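Local atomic coordinates of DR2417 (Deinococcus radiodurans, PDB entry 4XWW), a protein that probably degrades and matures RNA as a metal-dependent 5'-3' exonuclease, possibly also an endonuclease, of the RNase J group of the metallo-beta-lactamase superfamily. Residues A[213-219]-A[381-387]; A[398-402]-A[412-416]; A[147-152]-A[189-195]. The contacts are given in a common frame with arbitrary orientation. Numbering follows the deposited sequence.

Overall arrangement
From the N terminus the three contacts follow in series, none nested in or crossing another. Contact 3 closes first: strand 144-150 runs out into the loop before zinc-ligand His-153, and 36 residues later the start of helix 192-201 returns to it. Contact 1 closes the longest loop, 161 residues that include the parallel sheet of the beta-CASP region, and joins the loop after strand 205-209 to the start of helix 384-394. Contact 2 is local, setting helix 406-417 against strand 398-402, a strand of the same sheet as 144-150. Contacts 1 and 2 touch where Gln-384, Leu-387 and Ala-213 meet His-412 and Leu-415; contact 3 stands about 18 Å from contact 1, centre to centre.

Contact 1 (A[213-219]-A[381-387]). With nucleotides of chain C.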
loop_
_atom_site.group_PDB
_atom_site.type_symbol
_atom_site.label_atom_id
_atom_site.label_comp_id
_atom_site.label_asym_id
_atom_site.label_seq_id
_atom_site.Cartn_x
_atom_site.Cartn_y
_atom_site.Cartn_z
ATOM N N ALA A 213 -15.470 7.626 -10.069
ATOM C CA ALA A 213 -16.918 7.604 -9.861
ATOM C C ALA A 213 -17.333 7.710 -8.383
ATOM O O ALA A 213 -18.489 8.018 -8.093
ATOM C CB ALA A 213 -17.525 6.339 -10.504
ATOM N N GLU A 214 -16.397 7.477 -7.457
ATOM C CA GLU A 214 -16.714 7.583 -6.019
ATOM C C GLU A 214 -16.424 8.971 -5.460
ATOM O O GLU A 214 -16.696 9.243 -4.291
ATOM C CB GLU A 214 -15.950 6.515 -5.222
ATOM C CG GLU A 214 -16.376 5.115 -5.619
ATOM C CD GLU A 214 -15.827 4.031 -4.701
ATOM O OE1 GLU A 214 -16.020 4.127 -3.467
ATOM O OE2 GLU A 214 -15.231 3.068 -5.221
ATOM N N ARG A 215 -15.892 9.853 -6.304
ATOM C CA ARG A 215 -15.548 11.218 -5.902
ATOM C C ARG A 215 -16.644 12.223 -6.229
ATOM O O ARG A 215 -17.006 12.392 -7.382
ATOM C CB ARG A 215 -14.248 11.656 -6.578
ATOM C CG ARG A 215 -13.040 10.814 -6.162
ATOM C CD ARG A 215 -11.752 11.518 -6.578
ATOM N NE ARG A 215 -10.620 10.601 -6.664
ATOM C CZ ARG A 215 -9.413 10.954 -7.099
ATOM N NH1 ARG A 215 -9.179 12.204 -7.481
ATOM N NH2 ARG A 215 -8.437 10.057 -7.154
ATOM N N PRO A 216 -17.197 12.883 -5.202
ATOM C CA PRO A 216 -18.273 13.842 -5.459
ATOM C C PRO A 216 -17.706 15.110 -6.068
ATOM O O PRO A 216 -16.502 15.331 -5.960
ATOM C CB PRO A 216 -18.860 14.108 -4.065
ATOM C CG PRO A 216 -18.305 13.006 -3.182
ATOM C CD PRO A 216 -16.970 12.672 -3.764
ATOM N N GLY A 217 -18.556 15.903 -6.714
ATOM C CA GLY A 217 -18.151 17.198 -7.230
ATOM C C GLY A 217 -17.453 17.140 -8.575
ATOM O O GLY A 217 -17.692 16.238 -9.369
ATOM N N HIS A 218 -16.575 18.112 -8.803
ATOM C CA HIS A 218 -15.919 18.321 -10.083
ATOM C C HIS A 218 -14.410 18.275 -9.864
ATOM O O HIS A 218 -13.900 18.825 -8.875
ATOM C CB HIS A 218 -16.373 19.665 -10.660
ATOM C CG HIS A 218 -16.101 19.837 -12.120
ATOM N ND1 HIS A 218 -14.829 19.809 -12.654
ATOM C CD2 HIS A 218 -16.940 20.081 -13.155
ATOM C CE1 HIS A 218 -14.901 20.003 -13.960
ATOM N NE2 HIS A 218 -16.169 20.174 -14.289
ATOM N N THR A 219 -13.695 17.581 -10.737
ATOM C CA THR A 219 -12.236 17.514 -10.628
ATOM C C THR A 219 -11.678 18.915 -10.855
ATOM O O THR A 219 -12.180 19.644 -11.706
ATOM C CB THR A 219 -11.644 16.508 -11.647
ATOM O OG1 THR A 219 -12.152 15.198 -11.369
ATOM C CG2 THR A 219 -10.113 16.472 -11.592
ATOM N N HIS A 381 -9.011 12.437 -14.383
ATOM C CA HIS A 381 -10.311 11.795 -14.625
ATOM C C HIS A 381 -11.488 12.527 -13.961
ATOM O O HIS A 381 -11.373 13.081 -12.870
ATOM C CB HIS A 381 -10.290 10.328 -14.174
ATOM C CG HIS A 381 -9.223 9.494 -14.812
ATOM N ND1 HIS A 381 -9.454 8.736 -15.941
ATOM C CD2 HIS A 381 -7.919 9.300 -14.484
ATOM C CE1 HIS A 381 -8.345 8.098 -16.272
ATOM N NE2 HIS A 381 -7.402 8.423 -15.406
ATOM N N ALA A 382 -12.627 12.473 -14.646
ATOM C CA ALA A 382 -13.903 13.042 -14.211
ATOM C C ALA A 382 -14.415 12.534 -12.884
ATOM O O ALA A 382 -14.505 11.329 -12.678
ATOM C CB ALA A 382 -14.954 12.755 -15.268
ATOM N N SER A 383 -14.826 13.461 -12.024
ATOM C CA SER A 383 -15.548 13.106 -10.816
ATOM C C SER A 383 -17.041 13.047 -11.150
ATOM O O SER A 383 -17.426 13.207 -12.314
ATOM C CB SER A 383 -15.246 14.119 -9.715
ATOM O OG SER A 383 -13.861 14.089 -9.419
ATOM N N GLN A 384 -17.871 12.820 -10.135
ATOM C CA GLN A 384 -19.299 12.544 -10.355
ATOM C C GLN A 384 -20.044 13.620 -11.154
ATOM O O GLN A 384 -20.865 13.288 -12.022
ATOM C CB GLN A 384 -20.014 12.327 -9.000
ATOM C CG GLN A 384 -19.622 11.021 -8.325
ATOM C CD GLN A 384 -20.209 10.865 -6.920
ATOM O OE1 GLN A 384 -20.891 11.754 -6.415
ATOM N NE2 GLN A 384 -19.927 9.731 -6.286
ATOM N N GLU A 385 -19.792 14.900 -10.873
ATOM C CA GLU A 385 -20.518 15.943 -11.609
ATOM C C GLU A 385 -20.234 15.838 -13.106
ATOM O O GLU A 385 -21.146 15.980 -13.943
ATOM C CB GLU A 385 -20.144 17.338 -11.091
ATOM C CG GLU A 385 -20.897 17.726 -9.842
ATOM C CD GLU A 385 -20.518 19.105 -9.347
ATOM O OE1 GLU A 385 -19.969 19.901 -10.149
ATOM O OE2 GLU A 385 -20.759 19.382 -8.153
ATOM N N GLU A 386 -18.974 15.563 -13.438
ATOM C CA GLU A 386 -18.590 15.466 -14.836
ATOM C C GLU A 386 -19.150 14.203 -15.470
ATOM O O GLU A 386 -19.654 14.241 -16.595
ATOM C CB GLU A 386 -17.078 15.520 -14.970
ATOM C CG GLU A 386 -16.491 16.817 -14.446
ATOM C CD GLU A 386 -15.108 16.601 -13.880
ATOM O OE1 GLU A 386 -15.018 16.263 -12.676
ATOM O OE2 GLU A 386 -14.123 16.726 -14.647
ATOM N N LEU A 387 -19.103 13.096 -14.743
ATOM C CA LEU A 387 -19.713 11.861 -15.244
ATOM C C LEU A 387 -21.216 12.054 -15.483
ATOM O O LEU A 387 -21.762 11.573 -16.485
ATOM C CB LEU A 387 -19.464 10.696 -14.258
ATOM C CG LEU A 387 -17.988 10.374 -13.997
ATOM C CD1 LEU A 387 -17.848 9.251 -12.951
ATOM C CD2 LEU A 387 -17.321 10.015 -15.336
ATOM P P U C 3 -3.977 6.945 -15.926
ATOM O OP1 U C 3 -4.763 8.199 -15.949
ATOM O OP2 U C 3 -4.457 5.762 -16.677
ATOM O "O5'" U C 3 -2.499 7.300 -16.393
ATOM C "C5'" U C 3 -1.714 8.252 -15.659
ATOM C "C4'" U C 3 -0.302 7.746 -15.516
ATOM O "O4'" U C 3 -0.214 6.885 -14.348
ATOM C "C3'" U C 3 0.209 6.925 -16.697
ATOM O "O3'" U C 3 1.539 7.306 -17.008
ATOM C "C2'" U C 3 0.158 5.491 -16.179
ATOM O "O2'" U C 3 1.115 4.638 -16.776
ATOM C "C1'" U C 3 0.458 5.696 -14.697
ATOM N N1 U C 3 -0.046 4.608 -13.851
ATOM C C2 U C 3 0.828 4.041 -12.944
ATOM O O2 U C 3 1.979 4.417 -12.811
ATOM N N3 U C 3 0.299 3.022 -12.195
ATOM C C4 U C 3 -0.982 2.517 -12.258
ATOM O O4 U C 3 -1.306 1.591 -11.511
ATOM C C5 U C 3 -1.823 3.152 -13.224
ATOM C C6 U C 3 -1.336 4.148 -13.973
ATOM P P U C 2 -5.019 10.771 -11.363
ATOM O OP1 U C 2 -4.478 11.329 -12.622
ATOM O OP2 U C 2 -6.467 10.876 -11.075
ATOM O "O5'" U C 2 -4.654 9.224 -11.256
ATOM C "C5'" U C 2 -3.328 8.744 -11.530
ATOM C "C4'" U C 2 -3.389 7.396 -12.211
ATOM O "O4'" U C 2 -3.776 6.371 -11.252
ATOM C "C3'" U C 2 -4.375 7.281 -13.371
ATOM O "O3'" U C 2 -3.775 6.516 -14.405
ATOM C "C2'" U C 2 -5.521 6.473 -12.771
ATOM O "O2'" U C 2 -6.252 5.749 -13.739
ATOM C "C1'" U C 2 -4.756 5.543 -11.836
ATOM N N1 U C 2 -5.572 4.953 -10.767
ATOM C C2 U C 2 -5.372 3.619 -10.471
ATOM O O2 U C 2 -4.552 2.928 -11.049
ATOM N N3 U C 2 -6.170 3.126 -9.470
ATOM C C4 U C 2 -7.127 3.809 -8.751
ATOM O O4 U C 2 -7.763 3.219 -7.876
ATOM C C5 U C 2 -7.277 5.183 -9.119
ATOM C C6 U C 2 -6.513 5.695 -10.091
HETATM O O HOH W 1 -21.377 14.842 -6.611
#
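The irregular loop 213-219 lies along the start of helix 384-394, with CA atoms 5.3 Å apart at Arg-215 and Ser-383 and 5.1 Å apart at Gly-217 and Glu-385. Two loop carbonyls take amides of the helix's first turn: Gln-384 N to Arg-215 O and Glu-385 N to Gly-217 O, both 2.9 Å. Gly-217 has a phi of 82°, a value that favours glycine. The Gln-384 side chain reaches along the loop, NE2 giving a hydrogen bond to Ala-213 O (2.9 Å), while a water links OE1 to Gly-217 N. Ser-383 sits at the N-cap position, but its side chain does not cap the helix: OG lies 2.8 Å from Thr-219 OG1, and Ser-383 N bonds Glu-386 OE1 at 2.9 Å. The same OE1 receives Thr-219 N at 2.7 Å, so one buried carboxylate ties the helix start to the loop. This junction joins the metallo-beta-lactamase region to the chain returning from the beta-CASP region, beside the active site. His-381 NE2 donates to OP1 of U3 of chain C at 2.7 Å; this residue, probably the proton acceptor, is hydrogen-bonded through ND1 to Asp-209, the predicted proton donor. His-381 O accepts from Thr-219 OG1 at 2.7 Å. Glu-386 CG lies over the face of the exposed His-218 ring, a CH-pi contact 3.5 Å from its centroid. At the start of the loop, Ala-213 CB meets Leu-387 CD1 at 3.8 Å.

Contact 2 (A[398-402]-A[412-416])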
loop_
_atom_site.group_PDB
_atom_site.type_symbol
_atom_site.label_atom_id
_atom_site.label_comp_id
_atom_site.label_asym_id
_atom_site.label_seq_id
_atom_site.Cartn_x
_atom_site.Cartn_y
_atom_site.Cartn_z
ATOM N N PHE A 398 -28.396 2.287 -23.334
ATOM C CA PHE A 398 -27.679 1.263 -22.578
ATOM C C PHE A 398 -26.349 1.810 -22.073
ATOM O O PHE A 398 -25.806 2.744 -22.657
ATOM C CB PHE A 398 -27.484 0.033 -23.455
ATOM C CG PHE A 398 -28.789 -0.603 -23.889
ATOM C CD1 PHE A 398 -29.711 -0.999 -22.939
ATOM C CD2 PHE A 398 -29.087 -0.795 -25.234
ATOM C CE1 PHE A 398 -30.914 -1.587 -23.321
ATOM C CE2 PHE A 398 -30.293 -1.377 -25.631
ATOM C CZ PHE A 398 -31.209 -1.776 -24.666
ATOM N N PHE A 399 -25.826 1.261 -20.980
ATOM C CA PHE A 399 -24.663 1.865 -20.354
ATOM C C PHE A 399 -23.678 0.804 -19.853
ATOM O O PHE A 399 -24.066 -0.138 -19.148
ATOM C CB PHE A 399 -25.145 2.789 -19.224
ATOM C CG PHE A 399 -24.048 3.453 -18.432
ATOM C CD1 PHE A 399 -22.911 3.950 -19.048
ATOM C CD2 PHE A 399 -24.196 3.616 -17.066
ATOM C CE1 PHE A 399 -21.915 4.575 -18.289
ATOM C CE2 PHE A 399 -23.223 4.239 -16.307
ATOM C CZ PHE A 399 -22.075 4.713 -16.915
ATOM N N LEU A 400 -22.407 0.970 -20.241
ATOM C CA LEU A 400 -21.303 0.128 -19.787
ATOM C C LEU A 400 -20.260 0.956 -19.058
ATOM O O LEU A 400 -19.352 1.503 -19.681
ATOM C CB LEU A 400 -20.611 -0.581 -20.956
ATOM C CG LEU A 400 -21.163 -1.869 -21.550
ATOM C CD1 LEU A 400 -20.231 -2.333 -22.669
ATOM C CD2 LEU A 400 -21.268 -2.941 -20.479
ATOM N N PRO A 401 -20.372 1.044 -17.729
ATOM C CA PRO A 401 -19.315 1.736 -16.982
ATOM C C PRO A 401 -18.005 0.957 -17.102
ATOM O O PRO A 401 -17.985 -0.271 -16.942
ATOM C CB PRO A 401 -19.854 1.763 -15.548
ATOM C CG PRO A 401 -20.925 0.689 -15.519
ATOM C CD PRO A 401 -21.521 0.689 -16.885
ATOM N N TRP A 402 -16.920 1.681 -17.356
ATOM C CA TRP A 402 -15.683 1.100 -17.860
ATOM C C TRP A 402 -14.478 1.748 -17.152
ATOM O O TRP A 402 -14.666 2.710 -16.408
ATOM C CB TRP A 402 -15.669 1.274 -19.406
ATOM C CG TRP A 402 -14.328 1.250 -20.054
ATOM C CD1 TRP A 402 -13.636 0.145 -20.472
ATOM C CD2 TRP A 402 -13.523 2.380 -20.387
ATOM N NE1 TRP A 402 -12.433 0.519 -21.009
ATOM C CE2 TRP A 402 -12.338 1.890 -20.969
ATOM C CE3 TRP A 402 -13.688 3.766 -20.251
ATOM C CZ2 TRP A 402 -11.317 2.732 -21.424
ATOM C CZ3 TRP A 402 -12.654 4.614 -20.681
ATOM C CH2 TRP A 402 -11.487 4.082 -21.258
ATOM N N HIS A 412 -20.551 4.086 -10.580
ATOM C CA HIS A 412 -20.895 4.845 -11.781
ATOM C C HIS A 412 -22.333 4.496 -12.196
ATOM O O HIS A 412 -23.123 5.361 -12.582
ATOM C CB HIS A 412 -19.898 4.519 -12.900
ATOM C CG HIS A 412 -19.808 5.554 -13.984
ATOM N ND1 HIS A 412 -18.848 5.492 -14.976
ATOM C CD2 HIS A 412 -20.562 6.648 -14.258
ATOM C CE1 HIS A 412 -19.008 6.509 -15.807
ATOM N NE2 HIS A 412 -20.040 7.225 -15.400
ATOM N N ALA A 413 -22.669 3.210 -12.091
ATOM C CA ALA A 413 -24.010 2.741 -12.422
ATOM C C ALA A 413 -25.042 3.379 -11.490
ATOM O O ALA A 413 -26.111 3.802 -11.921
ATOM C CB ALA A 413 -24.069 1.207 -12.342
ATOM N N LYS A 414 -24.715 3.445 -10.203
ATOM C CA LYS A 414 -25.618 4.042 -9.219
ATOM C C LYS A 414 -25.823 5.534 -9.457
ATOM O O LYS A 414 -26.941 6.040 -9.322
ATOM C CB LYS A 414 -25.079 3.826 -7.804
ATOM C CG LYS A 414 -25.164 2.376 -7.322
ATOM C CD LYS A 414 -24.702 2.259 -5.869
ATOM C CE LYS A 414 -24.535 0.804 -5.450
ATOM N NZ LYS A 414 -25.800 0.036 -5.580
ATOM N N LEU A 415 -24.745 6.224 -9.818
ATOM C CA LEU A 415 -24.837 7.637 -10.187
ATOM C C LEU A 415 -25.843 7.827 -11.334
ATOM O O LEU A 415 -26.675 8.733 -11.318
ATOM C CB LEU A 415 -23.466 8.177 -10.599
ATOM C CG LEU A 415 -23.438 9.635 -11.052
ATOM C CD1 LEU A 415 -23.844 10.566 -9.918
ATOM C CD2 LEU A 415 -22.041 9.998 -11.561
ATOM N N ALA A 416 -25.775 6.948 -12.324
ATOM C CA ALA A 416 -26.656 7.051 -13.477
ATOM C C ALA A 416 -28.125 6.944 -13.055
ATOM O O ALA A 416 -28.987 7.624 -13.599
ATOM C CB ALA A 416 -26.306 5.978 -14.510
#
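Strand 398-402 and the helical segment 412-416 run at 144° with their axes 9.1 Å apart, and the strand meets the helix through Phe-399 and Pro-401. Phe-399 makes the main contact. Its ring edge points at the face of His-412 in a T-shaped pair, centroids 4.9 Å apart and planes at 82°, with CZ 3.6 Å from His-412 NE2; CE2 also lies 4.0 Å from Ala-416 CB. Two residues on, Pro-401 sets CB 3.8 Å from His-412 CB and CG 4.5 Å from Ala-413 CB. This is the first half of a beta-alpha-beta unit, whose helix 406-417 leads on to strand 425-426; Leu-387 and Leu-391 of helix 384-394 also pack here. His-412 turns ND1 to Ser-210, whose hydroxyl also bonds Trp-402 O. Rings and alanine methyls thus fill the interface, and cohesion between the segments is apolar and aromatic, while the imidazole meets its polar partner outside them.

Contact 3 (A[147-152]-A[189-195]); sequences EFFCMT and VSDLERV
The exit of strand 144-150, just before the zinc ligand His-153, is bound here to the N-terminal turn of helix 192-201. Residues 147-150 are extended and 151-152 continue as loop; opposite, 189-190 are extended, and the chain then bends at Asp-191 into the helix. Met-151 and Ser-190 set the register, CA atoms 4.2 Å apart. Asp-191 (phi -81°, psi 71°) is the centre of an inverse gamma turn and the helix N-cap, with chi1 t, OD1 accepting from Arg-194 N at 3.0 Å. Its own amide donates to Cys-150 O (2.8 Å), and a water connects OD2 (2.7 Å) to Cys-150 N (2.8 Å). One residue earlier, Ser-190 OG (chi1 m) accepts from Thr-152 N at 3.0 Å; Thr-152 OG1 bonds Lys-177 O and Asp-179 N. At the other end, Glu-147 (chi1 and chi2 t) meets Arg-194 (chi1 t, chi2 p) in a two-pronged salt bridge, OE1 to NH2 and OE2 to NE both 2.8 Å; Lys-164 also pairs with Glu-147. Between these polar ends Phe-149 (chi1 p) places CE2 3.6 Å from Val-195 CG2. Helix 384-394 packs on Val-195 and Leu-192. An N-cap aspartate whose side chain caps the helix while its backbone amide bonds a strand-end carbonyl thus joins sheet and helix in the alpha-beta/beta-alpha sandwich of the metallo-beta-lactamase fold.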
loop_
_atom_site.group_PDB
_atom_site.type_symbol
_atom_site.label_atom_id
_atom_site.label_comp_id
_atom_site.label_asym_id
_atom_site.label_seq_id
_atom_site.Cartn_x
_atom_site.Cartn_y
_atom_site.Cartn_z
ATOM N N GLU A 147 -15.872 8.179 -35.472
ATOM C CA GLU A 147 -15.690 9.623 -35.477
ATOM C C GLU A 147 -15.006 10.078 -34.190
ATOM O O GLU A 147 -15.518 9.839 -33.095
ATOM C CB GLU A 147 -17.039 10.338 -35.629
ATOM C CG GLU A 147 -16.881 11.862 -35.763
ATOM C CD GLU A 147 -18.206 12.613 -35.827
ATOM O OE1 GLU A 147 -19.255 11.972 -36.020
ATOM O OE2 GLU A 147 -18.197 13.848 -35.656
ATOM N N PHE A 148 -13.876 10.764 -34.325
ATOM C CA PHE A 148 -13.083 11.171 -33.172
ATOM C C PHE A 148 -13.561 12.514 -32.642
ATOM O O PHE A 148 -13.925 13.384 -33.423
ATOM C CB PHE A 148 -11.599 11.248 -33.556
ATOM C CG PHE A 148 -10.974 9.910 -33.854
ATOM C CD1 PHE A 148 -11.184 9.285 -35.070
ATOM C CD2 PHE A 148 -10.156 9.290 -32.923
ATOM C CE1 PHE A 148 -10.615 8.052 -35.344
ATOM C CE2 PHE A 148 -9.578 8.059 -33.198
ATOM C CZ PHE A 148 -9.809 7.444 -34.413
ATOM N N PHE A 149 -13.556 12.697 -31.323
ATOM C CA PHE A 149 -13.784 14.035 -30.785
ATOM C C PHE A 149 -12.910 14.269 -29.543
ATOM O O PHE A 149 -12.461 13.330 -28.880
ATOM C CB PHE A 149 -15.268 14.264 -30.472
ATOM C CG PHE A 149 -15.830 13.299 -29.476
ATOM C CD1 PHE A 149 -16.377 12.093 -29.891
ATOM C CD2 PHE A 149 -15.814 13.593 -28.115
ATOM C CE1 PHE A 149 -16.901 11.197 -28.978
ATOM C CE2 PHE A 149 -16.330 12.690 -27.176
ATOM C CZ PHE A 149 -16.870 11.483 -27.607
ATOM N N CYS A 150 -12.668 15.538 -29.241
ATOM C CA CYS A 150 -11.745 15.898 -28.175
ATOM C C CYS A 150 -12.352 15.726 -26.792
ATOM O O CYS A 150 -13.456 16.178 -26.535
ATOM C CB CYS A 150 -11.293 17.345 -28.364
ATOM S SG CYS A 150 -10.116 17.883 -27.108
ATOM N N MET A 151 -11.614 15.075 -25.895
ATOM C CA MET A 151 -11.946 15.132 -24.468
ATOM C C MET A 151 -10.689 15.479 -23.679
ATOM O O MET A 151 -9.647 14.866 -23.866
ATOM C CB MET A 151 -12.538 13.807 -23.969
ATOM C CG MET A 151 -13.837 13.405 -24.718
ATOM S SD MET A 151 -15.197 14.491 -24.240
ATOM C CE MET A 151 -15.537 13.847 -22.626
ATOM N N THR A 152 -10.784 16.472 -22.802
ATOM C CA THR A 152 -9.641 16.789 -21.955
ATOM C C THR A 152 -9.278 15.617 -21.042
ATOM O O THR A 152 -10.135 14.843 -20.614
ATOM C CB THR A 152 -9.889 18.038 -21.083
ATOM O OG1 THR A 152 -11.195 17.966 -20.493
ATOM C CG2 THR A 152 -9.792 19.298 -21.904
ATOM N N VAL A 189 -10.401 22.332 -25.322
ATOM C CA VAL A 189 -11.583 22.052 -24.497
ATOM C C VAL A 189 -12.288 20.783 -24.963
ATOM O O VAL A 189 -12.193 20.402 -26.141
ATOM C CB VAL A 189 -12.644 23.211 -24.502
ATOM C CG1 VAL A 189 -12.098 24.472 -23.872
ATOM C CG2 VAL A 189 -13.229 23.473 -25.937
ATOM N N SER A 190 -12.996 20.129 -24.045
ATOM C CA SER A 190 -13.778 18.953 -24.420
ATOM C C SER A 190 -14.886 19.336 -25.406
ATOM O O SER A 190 -15.507 20.380 -25.283
ATOM C CB SER A 190 -14.385 18.263 -23.195
ATOM O OG SER A 190 -13.370 17.814 -22.313
ATOM N N ASP A 191 -15.127 18.472 -26.373
ATOM C CA ASP A 191 -16.158 18.743 -27.374
ATOM C C ASP A 191 -17.565 18.395 -26.864
ATOM O O ASP A 191 -18.202 17.456 -27.344
ATOM C CB ASP A 191 -15.848 17.979 -28.664
ATOM C CG ASP A 191 -16.554 18.574 -29.869
ATOM O OD1 ASP A 191 -17.525 19.341 -29.666
ATOM O OD2 ASP A 191 -16.137 18.277 -31.013
ATOM N N LEU A 192 -18.080 19.187 -25.929
ATOM C CA LEU A 192 -19.377 18.867 -25.335
ATOM C C LEU A 192 -20.515 19.142 -26.313
ATOM O O LEU A 192 -21.587 18.554 -26.208
ATOM C CB LEU A 192 -19.590 19.645 -24.035
ATOM C CG LEU A 192 -18.605 19.296 -22.919
ATOM C CD1 LEU A 192 -18.954 20.038 -21.639
ATOM C CD2 LEU A 192 -18.567 17.785 -22.696
ATOM N N GLU A 193 -20.277 20.050 -27.255
ATOM C CA GLU A 193 -21.222 20.304 -28.341
ATOM C C GLU A 193 -21.453 19.015 -29.126
ATOM O O GLU A 193 -22.596 18.639 -29.418
ATOM C CB GLU A 193 -20.678 21.409 -29.247
ATOM C CG GLU A 193 -21.568 21.800 -30.404
ATOM C CD GLU A 193 -20.937 22.882 -31.265
ATOM O OE1 GLU A 193 -19.756 22.730 -31.649
ATOM O OE2 GLU A 193 -21.619 23.890 -31.550
ATOM N N ARG A 194 -20.367 18.320 -29.452
ATOM C CA ARG A 194 -20.483 17.102 -30.252
ATOM C C ARG A 194 -21.174 16.012 -29.461
ATOM O O ARG A 194 -21.968 15.247 -29.999
ATOM C CB ARG A 194 -19.116 16.600 -30.721
ATOM C CG ARG A 194 -19.211 15.320 -31.533
ATOM C CD ARG A 194 -19.918 15.633 -32.879
ATOM N NE ARG A 194 -20.211 14.487 -33.755
ATOM C CZ ARG A 194 -21.314 13.740 -33.687
ATOM N NH1 ARG A 194 -22.232 13.966 -32.734
ATOM N NH2 ARG A 194 -21.500 12.758 -34.561
ATOM N N VAL A 195 -20.847 15.933 -28.170
ATOM C CA VAL A 195 -21.437 14.929 -27.296
ATOM C C VAL A 195 -22.943 15.180 -27.150
ATOM O O VAL A 195 -23.751 14.250 -27.231
ATOM C CB VAL A 195 -20.735 14.921 -25.913
ATOM C CG1 VAL A 195 -21.506 14.069 -24.910
ATOM C CG2 VAL A 195 -19.267 14.431 -26.050
HETATM O O HOH W 2 -13.622 17.416 -31.120
#